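Local coordinates for catalase (Bacillus pumilus, PDB 4QOL), which breaks down hydrogen peroxide to water and oxygen at a heme centre and shows peroxidase-like activity toward phenolic substrates, at residues N71-H76 and Q293-M298; A79-E84 and P323-S328; K215-P220 and Y262-P267; R219-I224 and Y256-L261. All blocks are in the same frame, centred on the assembly; numbering follows the deposited sequence.

Interaction 1. Residues N71-H76 and Q293-M298; sequences NSMEKH and QKVGRM. With NA (sodium ion), chain I.
The loop 71-76, past strand 60-69, meets strand 293-298 at one backbone bond: Asn71 N donates to Val295 O over 3.1 Å, nearly straight at 169°. This strand belongs to the antiparallel sheet of the catalase fold. Val295 and Gly296 both face Leu261 on the neighbouring strand, which makes a classic beta bulge. The Asn71 side chain adds a second grip. Its CG is anti to the carbonyl carbon, and ND2 gives a straight bond of 3.0 Å to Lys294 O. That oxygen lies in the amide plane of Asn71, while ND2 sits above the carbonyl plane of Lys294. An alanine in place of Asn71 would lose the ND2 bond and would probably let the loop sit less firmly on the strand. The Met73 side chain, bent at chi2 and chi3, crosses Val295 obliquely. Its CG lies 4.0 Å from Val295 CG1, and its CE and SD lie near Val295 CG2. Leu82 touches both side chains. Ser72 turns away from the strand to a sodium ion, which Glu85 and four waters also bind. Ser72 OG is 2.2 Å from the ion and donates a very short bond, 2.4 Å, to the syn lone pair of Glu74 OE1.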
loop_
_atom_site.group_PDB
_atom_site.type_symbol
_atom_site.label_atom_id
_atom_site.label_comp_id
_atom_site.label_asym_id
_atom_site.label_seq_id
_atom_site.Cartn_x
_atom_site.Cartn_y
_atom_site.Cartn_z
ATOM N N ASN A 71 -21.728 3.496 40.147
ATOM C CA ASN A 71 -22.521 4.699 40.372
ATOM C C ASN A 71 -22.899 5.311 39.038
ATOM O O ASN A 71 -22.028 5.692 38.256
ATOM C CB ASN A 71 -21.734 5.695 41.194
ATOM C CG ASN A 71 -21.409 5.161 42.575
ATOM O OD1 ASN A 71 -22.319 4.702 43.269
ATOM N ND2 ASN A 71 -20.153 5.113 42.932
ATOM N N SER A 72 -24.192 5.442 38.781
ATOM C CA SER A 72 -24.624 6.019 37.526
ATOM C C SER A 72 -24.224 7.497 37.445
ATOM O O SER A 72 -24.092 8.200 38.475
ATOM C CB SER A 72 -26.103 5.768 37.292
ATOM O OG SER A 72 -26.793 6.574 38.152
ATOM N N MET A 73 -23.904 7.930 36.233
ATOM C CA MET A 73 -23.287 9.241 36.060
ATOM C C MET A 73 -24.221 10.170 35.335
ATOM O O MET A 73 -23.814 11.197 34.827
ATOM C CB MET A 73 -21.935 9.081 35.300
ATOM C CG MET A 73 -20.821 8.488 36.126
ATOM S SD MET A 73 -20.275 9.633 37.413
ATOM C CE MET A 73 -20.529 8.560 38.814
ATOM N N GLU A 74 -25.492 9.780 35.225
ATOM C CA GLU A 74 -26.440 10.537 34.406
ATOM C C GLU A 74 -26.594 11.998 34.824
ATOM O O GLU A 74 -27.083 12.814 34.052
ATOM C CB GLU A 74 -27.801 9.829 34.359
ATOM C CG GLU A 74 -28.671 10.054 35.588
ATOM C CD GLU A 74 -28.094 9.366 36.854
ATOM O OE1 GLU A 74 -27.274 8.434 36.698
ATOM O OE2 GLU A 74 -28.451 9.701 38.004
ATOM N N LYS A 75 -26.268 12.333 36.064
ATOM C CA LYS A 75 -26.369 13.744 36.487
ATOM C C LYS A 75 -25.401 14.595 35.703
ATOM O O LYS A 75 -25.612 15.795 35.510
ATOM C CB LYS A 75 -26.041 13.874 37.994
ATOM C CG LYS A 75 -27.107 13.373 38.962
ATOM C CD LYS A 75 -26.677 13.603 40.409
ATOM C CE LYS A 75 -27.846 13.487 41.393
ATOM N NZ LYS A 75 -28.793 12.350 41.182
ATOM N N HIS A 76 -24.302 13.958 35.236
ATOM C CA HIS A 76 -23.177 14.673 34.642
ATOM C C HIS A 76 -22.879 14.339 33.198
ATOM O O HIS A 76 -22.382 15.172 32.505
ATOM C CB HIS A 76 -21.901 14.418 35.420
ATOM C CG HIS A 76 -22.053 14.569 36.887
ATOM N ND1 HIS A 76 -22.376 15.772 37.467
ATOM C CD2 HIS A 76 -21.919 13.676 37.894
ATOM C CE1 HIS A 76 -22.456 15.608 38.778
ATOM N NE2 HIS A 76 -22.168 14.348 39.060
ATOM N N GLN A 293 -14.235 10.504 42.395
ATOM C CA GLN A 293 -15.596 10.001 42.512
ATOM C C GLN A 293 -15.639 8.663 41.794
ATOM O O GLN A 293 -15.321 8.614 40.611
ATOM C CB GLN A 293 -16.585 10.973 41.867
ATOM C CG GLN A 293 -16.536 12.352 42.483
ATOM C CD GLN A 293 -17.699 13.176 42.087
ATOM O OE1 GLN A 293 -18.848 12.708 42.138
ATOM N NE2 GLN A 293 -17.440 14.409 41.677
ATOM N N LYS A 294 -16.057 7.592 42.489
ATOM C CA LYS A 294 -16.019 6.263 41.919
ATOM C C LYS A 294 -17.111 6.079 40.868
ATOM O O LYS A 294 -18.256 6.485 41.089
ATOM C CB LYS A 294 -16.140 5.187 42.990
ATOM C CG LYS A 294 -15.733 3.800 42.472
ATOM C CD LYS A 294 -15.796 2.819 43.623
ATOM C CE LYS A 294 -15.193 1.496 43.211
ATOM N NZ LYS A 294 -15.528 0.483 44.205
ATOM N N VAL A 295 -16.723 5.506 39.702
ATOM C CA VAL A 295 -17.668 5.219 38.628
ATOM C C VAL A 295 -17.997 3.752 38.521
ATOM O O VAL A 295 -19.180 3.358 38.451
ATOM C CB VAL A 295 -17.208 5.780 37.290
ATOM C CG1 VAL A 295 -18.233 5.451 36.201
ATOM C CG2 VAL A 295 -16.914 7.254 37.430
ATOM N N GLY A 296 -16.975 2.921 38.488
ATOM C CA GLY A 296 -17.166 1.523 38.276
ATOM C C GLY A 296 -15.876 0.783 38.154
ATOM O O GLY A 296 -14.819 1.283 38.590
ATOM N N ARG A 297 -15.991 -0.448 37.700
ATOM C CA ARG A 297 -14.838 -1.325 37.704
ATOM C C ARG A 297 -14.714 -2.113 36.411
ATOM O O ARG A 297 -15.702 -2.597 35.860
ATOM C CB ARG A 297 -14.908 -2.357 38.863
ATOM C CG ARG A 297 -13.702 -3.300 38.967
ATOM C CD ARG A 297 -13.989 -4.207 40.157
ATOM N NE ARG A 297 -12.919 -5.032 40.690
ATOM C CZ ARG A 297 -12.060 -4.713 41.660
ATOM N NH1 ARG A 297 -11.981 -3.493 42.172
ATOM N NH2 ARG A 297 -11.183 -5.629 42.045
ATOM N N MET A 298 -13.483 -2.150 35.912
ATOM C CA MET A 298 -13.138 -2.912 34.703
ATOM C C MET A 298 -12.281 -4.144 35.073
ATOM O O MET A 298 -11.267 -4.043 35.775
ATOM C CB MET A 298 -12.336 -2.040 33.721
ATOM C CG MET A 298 -11.834 -2.823 32.501
ATOM S SD MET A 298 -11.064 -1.700 31.300
ATOM C CE MET A 298 -9.496 -1.332 32.084
HETATM NA NA NA I . -27.514 6.506 40.283
HETATM O O HOH W 1 -25.590 7.413 40.990
HETATM O O HOH W 2 -28.520 8.225 40.285
HETATM O O HOH W 3 -27.741 5.972 42.257
HETATM O O HOH W 4 -29.118 5.693 39.722
#

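Interaction 2. Residues A79-E84 and P323-S328; sequences AAFLSE and PGIEAS
A short 3-10 turn in the loop between strands 60-69 and 88-96 packs against the start of strand 325-327. The turn is held by Leu82 N, which bonds to Ala79 O over 3.1 Å. Ser83 closes it on the next residue: both Ser83 N and Ser83 OG donate to Ala80 O, and Ser83 OG lies in the plane of that carbonyl at 2.9 Å. Ala79 comes very near the opposite backbone. Its CA makes a CA-H...O contact of 3.3 Å with Pro323 O. The same carbonyl accepts from a water that in turn accepts from Ala80 N, so one water bridges the two segments. Gly324 fits tightly here, because a side chain would strike Ala79 N, and its backbone angles also call for glycine. Strand 325-327 pairs with strand 202-205 in the antiparallel sheet of the catalase fold. From it Ile325 points toward the turn, and CD1 does the touching. Ile325 CD1 lies 3.9 Å from Ala79 CB and 3.9 Å from Phe81 CE1, at the edge of the ring. Phe81 and Ile325 cross at about a right angle. The CG of Phe81 takes the crowded position (chi1 83°), and Leu82 CG covers one ring face 3.6 Å above its plane.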
loop_
_atom_site.group_PDB
_atom_site.type_symbol
_atom_site.label_atom_id
_atom_site.label_comp_id
_atom_site.label_asym_id
_atom_site.label_seq_id
_atom_site.Cartn_x
_atom_site.Cartn_y
_atom_site.Cartn_z
ATOM N N ALA A 79 -23.922 9.806 28.607
ATOM C CA ALA A 79 -23.295 8.614 28.020
ATOM C C ALA A 79 -24.083 7.369 28.409
ATOM O O ALA A 79 -24.266 7.042 29.596
ATOM C CB ALA A 79 -21.856 8.515 28.461
ATOM N N ALA A 80 -24.512 6.635 27.389
ATOM C CA ALA A 80 -25.354 5.471 27.613
ATOM C C ALA A 80 -24.671 4.414 28.490
ATOM O O ALA A 80 -25.315 3.858 29.404
ATOM C CB ALA A 80 -25.787 4.868 26.278
ATOM N N PHE A 81 -23.385 4.122 28.234
ATOM C CA PHE A 81 -22.725 3.069 28.993
ATOM C C PHE A 81 -22.554 3.393 30.479
ATOM O O PHE A 81 -22.270 2.485 31.277
ATOM C CB PHE A 81 -21.370 2.604 28.349
ATOM C CG PHE A 81 -20.179 3.473 28.694
ATOM C CD1 PHE A 81 -19.965 4.686 28.055
ATOM C CD2 PHE A 81 -19.254 3.051 29.634
ATOM C CE1 PHE A 81 -18.863 5.449 28.349
ATOM C CE2 PHE A 81 -18.111 3.786 29.900
ATOM C CZ PHE A 81 -17.945 5.012 29.278
ATOM N N LEU A 82 -22.733 4.655 30.864
ATOM C CA LEU A 82 -22.613 5.061 32.295
ATOM C C LEU A 82 -23.942 5.323 32.984
ATOM O O LEU A 82 -23.981 5.889 34.083
ATOM C CB LEU A 82 -21.705 6.289 32.413
ATOM C CG LEU A 82 -20.253 6.114 31.890
ATOM C CD1 LEU A 82 -19.463 7.417 31.973
ATOM C CD2 LEU A 82 -19.567 5.038 32.712
ATOM N N SER A 83 -25.029 4.906 32.375
ATOM C CA SER A 83 -26.370 5.497 32.723
ATOM C C SER A 83 -27.010 4.859 33.928
ATOM O O SER A 83 -27.993 5.400 34.495
ATOM C CB SER A 83 -27.349 5.414 31.573
ATOM O OG SER A 83 -27.604 4.059 31.163
ATOM N N GLU A 84 -26.560 3.684 34.290
ATOM C CA GLU A 84 -27.183 3.076 35.432
ATOM C C GLU A 84 -26.312 2.073 36.128
ATOM O O GLU A 84 -25.465 1.364 35.513
ATOM C CB GLU A 84 -28.547 2.490 35.089
ATOM C CG GLU A 84 -28.736 1.649 33.854
ATOM C CD GLU A 84 -30.085 0.821 33.906
ATOM O OE1 GLU A 84 -31.015 1.178 34.725
ATOM O OE2 GLU A 84 -30.274 -0.192 33.141
ATOM N N PRO A 323 -22.073 10.038 22.561
ATOM C CA PRO A 323 -22.893 11.134 23.010
ATOM C C PRO A 323 -22.799 11.315 24.505
ATOM O O PRO A 323 -22.915 10.336 25.266
ATOM C CB PRO A 323 -24.313 10.710 22.541
ATOM C CG PRO A 323 -24.067 9.901 21.341
ATOM C CD PRO A 323 -22.838 9.117 21.688
ATOM N N GLY A 324 -22.573 12.579 24.911
ATOM C CA GLY A 324 -22.337 12.935 26.333
ATOM C C GLY A 324 -20.890 13.071 26.758
ATOM O O GLY A 324 -20.589 13.506 27.852
ATOM N N ILE A 325 -19.974 12.646 25.874
ATOM C CA ILE A 325 -18.531 12.788 26.141
ATOM C C ILE A 325 -17.875 13.426 24.946
ATOM O O ILE A 325 -17.966 12.902 23.826
ATOM C CB ILE A 325 -17.894 11.426 26.376
ATOM C CG1 ILE A 325 -18.619 10.619 27.465
ATOM C CG2 ILE A 325 -16.438 11.583 26.821
ATOM C CD1 ILE A 325 -18.129 9.204 27.755
ATOM N N GLU A 326 -17.267 14.581 25.183
ATOM C CA GLU A 326 -16.722 15.429 24.135
ATOM C C GLU A 326 -15.258 15.809 24.410
ATOM O O GLU A 326 -14.797 15.725 25.539
ATOM C CB GLU A 326 -17.590 16.673 23.984
ATOM C CG GLU A 326 -18.953 16.288 23.407
ATOM C CD GLU A 326 -19.918 17.405 23.193
ATOM O OE1 GLU A 326 -19.477 18.558 23.077
ATOM O OE2 GLU A 326 -21.143 17.095 23.097
ATOM N N ALA A 327 -14.552 16.231 23.351
ATOM C CA ALA A 327 -13.182 16.755 23.522
ATOM C C ALA A 327 -13.226 18.049 24.298
ATOM O O ALA A 327 -14.226 18.802 24.243
ATOM C CB ALA A 327 -12.516 16.962 22.162
ATOM N N SER A 328 -12.211 18.338 25.063
ATOM C CA SER A 328 -11.990 19.691 25.470
ATOM C C SER A 328 -11.117 20.400 24.428
ATOM O O SER A 328 -10.526 19.763 23.509
ATOM C CB SER A 328 -11.313 19.759 26.820
ATOM O OG SER A 328 -9.907 19.428 26.754
HETATM O O HOH W 5 -23.489 7.689 24.697
#

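Interaction 3. Residues K215-P220 and Y262-P267; sequences KYHWRP and YVQLMP
Two side-chain pairs sit on one face of this antiparallel ladder: Arg219 over Tyr262, and His217 beside Gln264. Arg219 carries its CG anti to the carbonyl carbon, and a bend at chi3 (51°) lays the guanidinium flat on the Tyr262 ring. The planes are 7° apart. NH1 lies over one ring face, offset toward the rim and 3.4 Å from Tyr262 CZ. Arg219 CZ is 4.0 Å from the ring centroid, so this is an off-centre cation-pi stack. Arg219 NH2 nears Tyr262 OH, but the angle is too poor for a bond. A serine in place of Tyr262 would remove the ring and its stack with Arg219, and the guanidinium would probably be less firmly held.

Strands 211-220 and 258-267 are neighbours in the sheet of the catalase fold. Lys215 and Gln264 exchange two backbone bonds as a hydrogen-bonded pair, and so do His217 and Tyr262. Tyr262 N meets His217 O at 2.8 Å, nearly along the C=O axis.

Gln264 runs extended beyond CG, which brings OE1 to His217 NE2 at 2.8 Å. The oxygen lies near the plane of the imidazole, whereas His217 NE2 stands above the amide plane, and the two planes are 60° apart. His217 NE2 is the donor here, since the amide oxygen can only accept. Gln264 NE2 is held by the carbonyls of Trp285 and Tyr290. On the other face, Tyr216 and Val263 lie side by side, with Tyr216 CD1 3.7 Å from Val263 CG1. Tyr216 OH bonds to Trp204 NE1.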
loop_
_atom_site.group_PDB
_atom_site.type_symbol
_atom_site.label_atom_id
_atom_site.label_comp_id
_atom_site.label_asym_id
_atom_site.label_seq_id
_atom_site.Cartn_x
_atom_site.Cartn_y
_atom_site.Cartn_z
ATOM N N LYS A 215 -11.811 14.550 34.390
ATOM C CA LYS A 215 -10.596 13.763 34.308
ATOM C C LYS A 215 -10.890 12.348 34.776
ATOM O O LYS A 215 -11.619 12.102 35.745
ATOM C CB LYS A 215 -9.474 14.436 35.135
ATOM C CG LYS A 215 -8.821 15.562 34.382
ATOM C CD LYS A 215 -7.542 16.048 35.043
ATOM C CE LYS A 215 -6.974 17.224 34.294
ATOM N NZ LYS A 215 -6.297 16.934 33.040
ATOM N N TYR A 216 -10.297 11.395 34.062
ATOM C CA TYR A 216 -10.434 9.967 34.358
ATOM C C TYR A 216 -9.176 9.392 35.034
ATOM O O TYR A 216 -8.009 9.725 34.654
ATOM C CB TYR A 216 -10.609 9.206 33.070
ATOM C CG TYR A 216 -11.883 9.457 32.281
ATOM C CD1 TYR A 216 -13.057 8.800 32.584
ATOM C CD2 TYR A 216 -11.861 10.265 31.134
ATOM C CE1 TYR A 216 -14.206 8.988 31.838
ATOM C CE2 TYR A 216 -12.994 10.417 30.350
ATOM C CZ TYR A 216 -14.160 9.788 30.711
ATOM O OH TYR A 216 -15.240 9.909 29.900
ATOM N N HIS A 217 -9.399 8.453 35.946
ATOM C CA HIS A 217 -8.308 7.795 36.653
ATOM C C HIS A 217 -8.626 6.319 36.838
ATOM O O HIS A 217 -9.773 5.987 37.221
ATOM C CB HIS A 217 -8.156 8.433 38.037
ATOM C CG HIS A 217 -7.836 9.885 37.981
ATOM N ND1 HIS A 217 -6.544 10.357 37.842
ATOM C CD2 HIS A 217 -8.627 10.968 38.069
ATOM C CE1 HIS A 217 -6.562 11.680 37.837
ATOM N NE2 HIS A 217 -7.814 12.074 37.981
ATOM N N TRP A 218 -7.671 5.439 36.544
ATOM C CA TRP A 218 -7.830 4.015 36.776
ATOM C C TRP A 218 -6.909 3.602 37.958
ATOM O O TRP A 218 -5.689 3.841 37.916
ATOM C CB TRP A 218 -7.377 3.222 35.545
ATOM C CG TRP A 218 -8.189 3.361 34.292
ATOM C CD1 TRP A 218 -7.811 4.017 33.114
ATOM C CD2 TRP A 218 -9.473 2.770 34.015
ATOM N NE1 TRP A 218 -8.794 3.865 32.150
ATOM C CE2 TRP A 218 -9.803 3.084 32.666
ATOM C CE3 TRP A 218 -10.350 1.944 34.744
ATOM C CZ2 TRP A 218 -10.973 2.618 32.052
ATOM C CZ3 TRP A 218 -11.555 1.527 34.133
ATOM C CH2 TRP A 218 -11.842 1.867 32.800
ATOM N N ARG A 219 -7.493 2.972 38.968
ATOM C CA ARG A 219 -6.762 2.465 40.147
ATOM C C ARG A 219 -6.712 0.923 40.176
ATOM O O ARG A 219 -7.764 0.250 40.226
ATOM C CB ARG A 219 -7.422 2.962 41.433
ATOM C CG ARG A 219 -6.858 4.302 41.749
ATOM C CD ARG A 219 -7.695 5.121 42.732
ATOM N NE ARG A 219 -8.060 4.455 43.961
ATOM C CZ ARG A 219 -8.787 5.048 44.918
ATOM N NH1 ARG A 219 -9.191 6.320 44.783
ATOM N NH2 ARG A 219 -9.068 4.384 46.039
ATOM N N PRO A 220 -5.514 0.366 40.079
ATOM C CA PRO A 220 -5.377 -1.066 39.993
ATOM C C PRO A 220 -5.772 -1.808 41.237
ATOM O O PRO A 220 -5.300 -1.491 42.321
ATOM C CB PRO A 220 -3.890 -1.246 39.745
ATOM C CG PRO A 220 -3.250 -0.031 40.339
ATOM C CD PRO A 220 -4.203 1.058 40.116
ATOM N N TYR A 262 -12.304 6.118 38.502
ATOM C CA TYR A 262 -12.683 7.303 39.226
ATOM C C TYR A 262 -12.644 8.485 38.279
ATOM O O TYR A 262 -11.836 8.533 37.361
ATOM C CB TYR A 262 -11.727 7.593 40.354
ATOM C CG TYR A 262 -11.808 6.623 41.501
ATOM C CD1 TYR A 262 -11.136 5.430 41.425
ATOM C CD2 TYR A 262 -12.624 6.874 42.608
ATOM C CE1 TYR A 262 -11.236 4.481 42.440
ATOM C CE2 TYR A 262 -12.716 5.933 43.633
ATOM C CZ TYR A 262 -11.974 4.749 43.540
ATOM O OH TYR A 262 -12.082 3.825 44.573
ATOM N N VAL A 263 -13.520 9.453 38.512
ATOM C CA VAL A 263 -13.428 10.732 37.830
ATOM C C VAL A 263 -13.286 11.886 38.794
ATOM O O VAL A 263 -13.691 11.813 39.947
ATOM C CB VAL A 263 -14.621 11.004 36.889
ATOM C CG1 VAL A 263 -14.602 9.974 35.766
ATOM C CG2 VAL A 263 -15.945 10.982 37.625
ATOM N N GLN A 264 -12.713 12.979 38.288
ATOM C CA GLN A 264 -12.850 14.297 38.911
ATOM C C GLN A 264 -13.678 15.186 38.013
ATOM O O GLN A 264 -13.574 15.111 36.779
ATOM C CB GLN A 264 -11.450 14.949 39.060
ATOM C CG GLN A 264 -10.453 14.237 39.929
ATOM C CD GLN A 264 -9.061 14.850 39.810
ATOM O OE1 GLN A 264 -8.359 14.635 38.825
ATOM N NE2 GLN A 264 -8.659 15.624 40.819
ATOM N N LEU A 265 -14.512 16.018 38.636
ATOM C CA LEU A 265 -15.411 16.895 37.898
ATOM C C LEU A 265 -15.143 18.348 38.312
ATOM O O LEU A 265 -15.011 18.643 39.506
ATOM C CB LEU A 265 -16.889 16.519 38.129
ATOM C CG LEU A 265 -17.304 15.177 37.502
ATOM C CD1 LEU A 265 -18.568 14.643 38.139
ATOM C CD2 LEU A 265 -17.484 15.326 35.991
ATOM N N MET A 266 -15.037 19.234 37.329
ATOM C CA MET A 266 -14.784 20.666 37.544
ATOM C C MET A 266 -15.778 21.493 36.749
ATOM O O MET A 266 -15.996 21.245 35.563
ATOM C CB MET A 266 -13.335 20.987 37.145
ATOM C CG MET A 266 -12.997 22.451 37.105
ATOM S SD MET A 266 -11.339 22.752 36.402
ATOM C CE MET A 266 -10.226 22.116 37.618
ATOM N N PRO A 267 -16.414 22.492 37.392
ATOM C CA PRO A 267 -17.176 23.459 36.597
ATOM C C PRO A 267 -16.358 24.186 35.558
ATOM O O PRO A 267 -15.249 24.558 35.829
ATOM C CB PRO A 267 -17.658 24.489 37.635
ATOM C CG PRO A 267 -17.424 23.893 38.965
ATOM C CD PRO A 267 -16.419 22.773 38.832
#

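Interaction 4. Residues R219-I224 and Y256-L261; sequences RPSEGI and YPAWDL
Strand end 219-220 and strand 258-261 fit closely through their backbones, and the pairing loosens where the chain turns away. Arg219 and Asp260 form a hydrogen-bonded pair. Arg219 N meets Asp260 O at 2.8 Å, and Asp260 N returns a bond of the same length to a lone pair of Arg219 O. Beside the second of these bonds, Trp259 CA makes a CA-H...O contact of 3.2 Å with Arg219 O.

The backbones come closest at Pro220 and Trp259, a non-hydrogen-bonded pair. Trp259 has its CG anti to the carbonyl carbon, and its five-membered ring lies obliquely by the proline. Trp259 CD1 is 3.5 Å from Pro220 N, and Trp259 NE1 is 3.7 Å from Pro220 CB. The indole N-H is spent on Met194 O.

Ala258 O is gripped by two donors of one residue. Ser221 N bonds to Ala258 O at 2.8 Å. Ser221 OG, in the crowded position (chi1 64°), adds a bond of 3.0 Å to Ala258 O from above the carbonyl plane. A water donates to the same oxygen and accepts from Glu222 N, so the loop side is joined partly through solvent. A second water links Arg219 O with Asp260 OD2, while Asp260 OD1 forms a salt bridge with Arg297. The Glu222 side chain comes no nearer than 4.5 Å, Glu222 OE2 to Tyr256 O, and its carboxylate has a long, weak ion pair with Arg250.

Pro220 to Gly223 form a type I beta turn, closed by Gly223 N on Pro220 O. It ends strand 211-220 in the antiparallel sheet of the catalase fold.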
loop_
_atom_site.group_PDB
_atom_site.type_symbol
_atom_site.label_atom_id
_atom_site.label_comp_id
_atom_site.label_asym_id
_atom_site.label_seq_id
_atom_site.Cartn_x
_atom_site.Cartn_y
_atom_site.Cartn_z
ATOM N N ARG A 219 -7.493 2.972 38.968
ATOM C CA ARG A 219 -6.762 2.465 40.147
ATOM C C ARG A 219 -6.712 0.923 40.176
ATOM O O ARG A 219 -7.764 0.250 40.226
ATOM C CB ARG A 219 -7.422 2.962 41.433
ATOM C CG ARG A 219 -6.858 4.302 41.749
ATOM C CD ARG A 219 -7.695 5.121 42.732
ATOM N NE ARG A 219 -8.060 4.455 43.961
ATOM C CZ ARG A 219 -8.787 5.048 44.918
ATOM N NH1 ARG A 219 -9.191 6.320 44.783
ATOM N NH2 ARG A 219 -9.068 4.384 46.039
ATOM N N PRO A 220 -5.514 0.366 40.079
ATOM C CA PRO A 220 -5.377 -1.066 39.993
ATOM C C PRO A 220 -5.772 -1.808 41.237
ATOM O O PRO A 220 -5.300 -1.491 42.321
ATOM C CB PRO A 220 -3.890 -1.246 39.745
ATOM C CG PRO A 220 -3.250 -0.031 40.339
ATOM C CD PRO A 220 -4.203 1.058 40.116
ATOM N N SER A 221 -6.576 -2.835 41.067
ATOM C CA SER A 221 -6.902 -3.724 42.177
ATOM C C SER A 221 -5.660 -4.406 42.682
ATOM O O SER A 221 -5.568 -4.728 43.871
ATOM C CB SER A 221 -7.900 -4.790 41.739
ATOM O OG SER A 221 -7.356 -5.641 40.738
ATOM N N GLU A 222 -4.658 -4.592 41.813
ATOM C CA GLU A 222 -3.389 -5.221 42.195
ATOM C C GLU A 222 -2.355 -4.252 42.842
ATOM O O GLU A 222 -1.285 -4.707 43.232
ATOM C CB GLU A 222 -2.746 -5.935 40.993
ATOM C CG GLU A 222 -3.612 -7.027 40.368
ATOM C CD GLU A 222 -3.821 -8.236 41.249
ATOM O OE1 GLU A 222 -3.024 -8.459 42.162
ATOM O OE2 GLU A 222 -4.800 -8.965 41.038
ATOM N N GLY A 223 -2.701 -2.976 42.999
ATOM C CA GLY A 223 -1.820 -1.970 43.587
ATOM C C GLY A 223 -0.879 -1.461 42.556
ATOM O O GLY A 223 -0.666 -2.142 41.553
ATOM N N ILE A 224 -0.271 -0.300 42.799
ATOM C CA ILE A 224 0.791 0.211 41.968
ATOM C C ILE A 224 2.144 -0.326 42.433
ATOM O O ILE A 224 2.494 -0.187 43.612
ATOM C CB ILE A 224 0.804 1.749 42.003
ATOM C CG1 ILE A 224 -0.444 2.270 41.302
ATOM C CG2 ILE A 224 2.105 2.318 41.398
ATOM C CD1 ILE A 224 -0.788 3.714 41.578
ATOM N N TYR A 256 -7.813 -12.559 37.367
ATOM C CA TYR A 256 -8.130 -11.422 36.459
ATOM C C TYR A 256 -7.764 -10.074 37.067
ATOM O O TYR A 256 -8.168 -9.761 38.171
ATOM C CB TYR A 256 -9.595 -11.443 36.124
ATOM C CG TYR A 256 -10.066 -12.745 35.543
ATOM C CD1 TYR A 256 -9.281 -13.458 34.617
ATOM C CD2 TYR A 256 -11.274 -13.317 35.961
ATOM C CE1 TYR A 256 -9.716 -14.653 34.082
ATOM C CE2 TYR A 256 -11.701 -14.514 35.424
ATOM C CZ TYR A 256 -10.938 -15.172 34.499
ATOM O OH TYR A 256 -11.354 -16.351 33.956
ATOM N N PRO A 257 -6.937 -9.266 36.375
ATOM C CA PRO A 257 -6.603 -7.940 36.928
ATOM C C PRO A 257 -7.751 -6.988 36.706
ATOM O O PRO A 257 -8.511 -7.148 35.730
ATOM C CB PRO A 257 -5.376 -7.506 36.096
ATOM C CG PRO A 257 -5.545 -8.220 34.794
ATOM C CD PRO A 257 -6.244 -9.529 35.085
ATOM N N ALA A 258 -7.876 -6.024 37.609
ATOM C CA ALA A 258 -8.968 -5.092 37.530
ATOM C C ALA A 258 -8.488 -3.708 37.871
ATOM O O ALA A 258 -7.485 -3.533 38.562
ATOM C CB ALA A 258 -10.114 -5.525 38.452
ATOM N N TRP A 259 -9.294 -2.730 37.486
ATOM C CA TRP A 259 -9.075 -1.327 37.811
ATOM C C TRP A 259 -10.394 -0.719 38.115
ATOM O O TRP A 259 -11.404 -0.892 37.380
ATOM C CB TRP A 259 -8.469 -0.550 36.646
ATOM C CG TRP A 259 -7.051 -0.909 36.339
ATOM C CD1 TRP A 259 -5.944 -0.190 36.642
ATOM C CD2 TRP A 259 -6.595 -2.086 35.642
ATOM N NE1 TRP A 259 -4.811 -0.857 36.210
ATOM C CE2 TRP A 259 -5.194 -2.023 35.596
ATOM C CE3 TRP A 259 -7.248 -3.162 35.037
ATOM C CZ2 TRP A 259 -4.427 -2.963 34.942
ATOM C CZ3 TRP A 259 -6.488 -4.135 34.409
ATOM C CH2 TRP A 259 -5.069 -4.035 34.398
ATOM N N ASP A 260 -10.396 0.089 39.171
ATOM C CA ASP A 260 -11.524 0.943 39.429
ATOM C C ASP A 260 -11.376 2.229 38.702
ATOM O O ASP A 260 -10.313 2.856 38.707
ATOM C CB ASP A 260 -11.687 1.185 40.957
ATOM C CG ASP A 260 -12.122 -0.069 41.705
ATOM O OD1 ASP A 260 -12.881 -0.902 41.156
ATOM O OD2 ASP A 260 -11.718 -0.229 42.872
ATOM N N LEU A 261 -12.471 2.650 38.084
ATOM C CA LEU A 261 -12.540 3.957 37.399
ATOM C C LEU A 261 -13.077 5.047 38.341
ATOM O O LEU A 261 -14.129 4.889 38.888
ATOM C CB LEU A 261 -13.512 3.872 36.196
ATOM C CG LEU A 261 -13.507 5.106 35.312
ATOM C CD1 LEU A 261 -12.135 5.388 34.691
ATOM C CD2 LEU A 261 -14.552 4.923 34.221
HETATM O O HOH W 6 -8.965 -0.591 42.764
HETATM O O HOH W 7 -4.811 -4.313 38.706
#

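All four contacts reach one antiparallel sheet. Interactions 3 and 4 share strands 211-220 and 258-267, as well as Arg219 and Pro220, with centres about 14 Å apart. Strand 293-302 of interaction 1 pairs with strand 258-267, and the centre of interaction 1 lies about 10 Å from that of interaction 3. The centres of interactions 1 and 2 are about 11 Å apart, and the two join through Met73 and Leu82, whose backbones probably hydrogen-bond. Along the chain, 71-76 and 79-84 come first, then the strands of interactions 3 and 4, then 293-298 and 323-328. The loop after strand 60-69, with its sodium site, is thus tied to sheet strands formed over 200 residues later.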